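Local coordinates for proto-oncogene tyrosine-protein kinase receptor Ret (Danio rerio, PDB 7AMK) that is a receptor tyrosine kinase that assembles with GDNF and GFR alpha 1, probably through its extracellular region, which includes the cadherin-like domains, at residues 457-460 against 465-468. The protein carries 4 engineered substitutions. Residues are numbered along the deposited sequence; the frame is centred on the assembly and turned at random.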
ATOM      1  N   ILE A 457      24.068  18.597  10.402  1.00 28.42           N
ATOM      2  CA  ILE A 457      23.325  19.436   9.470  1.00 28.42           C
ATOM      3  C   ILE A 457      22.421  18.534   8.656  1.00 28.50           C
ATOM      4  O   ILE A 457      22.899  17.615   7.981  1.00 29.61           O
ATOM      5  CB  ILE A 457      24.256  20.250   8.555  1.00 29.90           C
ATOM      6  CG1 ILE A 457      25.170  21.134   9.402  1.00 36.93           C
ATOM      7  CG2 ILE A 457      23.444  21.103   7.606  1.00 30.23           C
ATOM      8  CD1 ILE A 457      26.161  21.980   8.598  1.00 42.54           C
ATOM      9  N   ALA A 458      21.120  18.781   8.732  1.00 27.66           N
ATOM     10  CA  ALA A 458      20.160  18.115   7.874  1.00 30.26           C
ATOM     11  C   ALA A 458      19.754  19.080   6.777  1.00 28.49           C
ATOM     12  O   ALA A 458      19.723  20.291   6.995  1.00 32.38           O
ATOM     13  CB  ALA A 458      18.934  17.654   8.660  1.00 30.03           C
ATOM     14  N   GLN A 459      19.449  18.541   5.599  1.00 32.44           N
ATOM     15  CA  GLN A 459      19.078  19.345   4.438  1.00 32.79           C
ATOM     16  C   GLN A 459      17.937  18.643   3.713  1.00 41.84           C
ATOM     17  O   GLN A 459      18.106  17.523   3.221  1.00 39.16           O
ATOM     18  CB  GLN A 459      20.284  19.560   3.495  1.00 32.64           C
ATOM     19  CG  GLN A 459      19.922  20.260   2.168  1.00 38.06           C
ATOM     20  CD  GLN A 459      21.127  20.619   1.274  1.00 47.81           C
ATOM     21  OE1 GLN A 459      22.291  20.554   1.690  1.00 51.43           O
ATOM     22  NE2 GLN A 459      20.834  21.006   0.042  1.00 46.76           N
ATOM     23  N   GLU A 460      16.779  19.301   3.653  1.00 38.02           N
ATOM     24  CA  GLU A 460      15.688  18.853   2.797  1.00 41.20           C
ATOM     25  C   GLU A 460      16.034  19.197   1.351  1.00 46.01           C
ATOM     26  O   GLU A 460      16.535  20.287   1.070  1.00 44.00           O
ATOM     27  CB  GLU A 460      14.377  19.519   3.234  1.00 35.34           C
ATOM     28  CG  GLU A 460      13.104  18.888   2.671  1.00 39.00           C
ATOM     29  CD  GLU A 460      12.732  19.416   1.292  1.00 48.56           C
ATOM     30  OE1 GLU A 460      12.868  20.638   1.058  1.00 42.25           O
ATOM     31  OE2 GLU A 460      12.290  18.608   0.445  1.00 51.19           O
ATOM     32  N   LEU A 465      15.961  23.478   2.546  1.00 34.78           N
ATOM     33  CA  LEU A 465      15.844  23.890   3.938  1.00 39.52           C
ATOM     34  C   LEU A 465      16.816  23.104   4.809  1.00 40.48           C
ATOM     35  O   LEU A 465      16.948  21.884   4.673  1.00 37.00           O
ATOM     36  CB  LEU A 465      14.418  23.675   4.438  1.00 34.38           C
ATOM     37  CG  LEU A 465      13.330  24.430   3.689  1.00 47.58           C
ATOM     38  CD1 LEU A 465      11.954  23.814   3.968  1.00 41.33           C
ATOM     39  CD2 LEU A 465      13.384  25.886   4.113  1.00 50.58           C
ATOM     40  N   GLN A 466      17.495  23.807   5.718  1.00 34.14           N
ATOM     41  CA  GLN A 466      18.517  23.211   6.571  1.00 33.11           C
ATOM     42  C   GLN A 466      18.128  23.350   8.036  1.00 32.30           C
ATOM     43  O   GLN A 466      17.505  24.337   8.442  1.00 32.96           O
ATOM     44  CB  GLN A 466      19.903  23.866   6.353  1.00 31.15           C
ATOM     45  CG  GLN A 466      20.729  23.333   5.161  1.00 32.75           C
ATOM     46  CD  GLN A 466      22.195  23.826   5.165  1.00 42.92           C
ATOM     47  OE1 GLN A 466      22.544  24.799   5.844  1.00 34.61           O
ATOM     48  NE2 GLN A 466      23.052  23.144   4.407  1.00 38.40           N
ATOM     49  N   ALA A 467      18.514  22.349   8.827  1.00 34.63           N
ATOM     50  CA  ALA A 467      18.416  22.389  10.281  1.00 28.62           C
ATOM     51  C   ALA A 467      19.739  21.932  10.874  1.00 27.04           C
ATOM     52  O   ALA A 467      20.427  21.086  10.304  1.00 26.71           O
ATOM     53  CB  ALA A 467      17.283  21.497  10.810  1.00 26.98           C
ATOM     54  N   LYS A 468      20.112  22.498  12.009  1.00 26.28           N
ATOM     55  CA  LYS A 468      21.338  22.071  12.652  1.00 27.11           C
ATOM     56  C   LYS A 468      21.034  21.668  14.079  1.00 28.84           C
ATOM     57  O   LYS A 468      20.035  22.097  14.661  1.00 26.50           O
ATOM     58  CB  LYS A 468      22.417  23.165  12.626  1.00 27.66           C
TER
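Ala458 and Ala467 form an antiparallel hydrogen-bonded pair where segments 457-460 and 465-468 run side by side as the two arms of a beta hairpin. The strand axes approach to 4.7 Å, and their directions differ by 163°. Ala458 N donates to Ala467 O at 2.9 Å. The return bond runs from Ala467 N to Ala458 O at 3.0 Å. Nearer the turn, Glu460 N donates to Leu465 O at 2.8 Å. Ile457 with Lys468 and Gln459 with Gln466 are non-hydrogen-bonded pairs. There CA-H...O contacts add to the ladder, as from Gln466 CA to Ala458 O at 3.2 Å.

Ile457, Gln459 and Gln466 share one face of the sheet. The Gln466 chain is extended beyond CG and rises from the sheet; along the strand direction it stands at a level between Ile457 and Gln459 of the other strand. Its amide meets the methyl branch of Ile457, with CG2 3.8 Å from Gln466 NE2. That branch stands opposite the backbone N of Ile457, while CG1 takes the place beside the N (chi1 -59°). On the other flank, Gln466 CG packs against Gln459 CB at 4.1 Å. The two glutamine amides are turned 70° apart and make no hydrogen bond with each other. Glu460 CB rests near Leu465 O, and the side chain bends at chi2. Its carboxylate serves the connecting turn: OE1 accepts a hydrogen bond from Asn463 N, and OE2 a weak one from Gln462 N.

The two alanine side chains lie on the opposite face, where both touch Phe366. Ala458 also packs on Val401 and Tyr403. The hairpin supplies the central strands of a mixed four-stranded sheet in cadherin-like domain 4. Strand 401-407 flanks strand 451-460, and strand 371-375 runs parallel to strand 466-475 on its outer side.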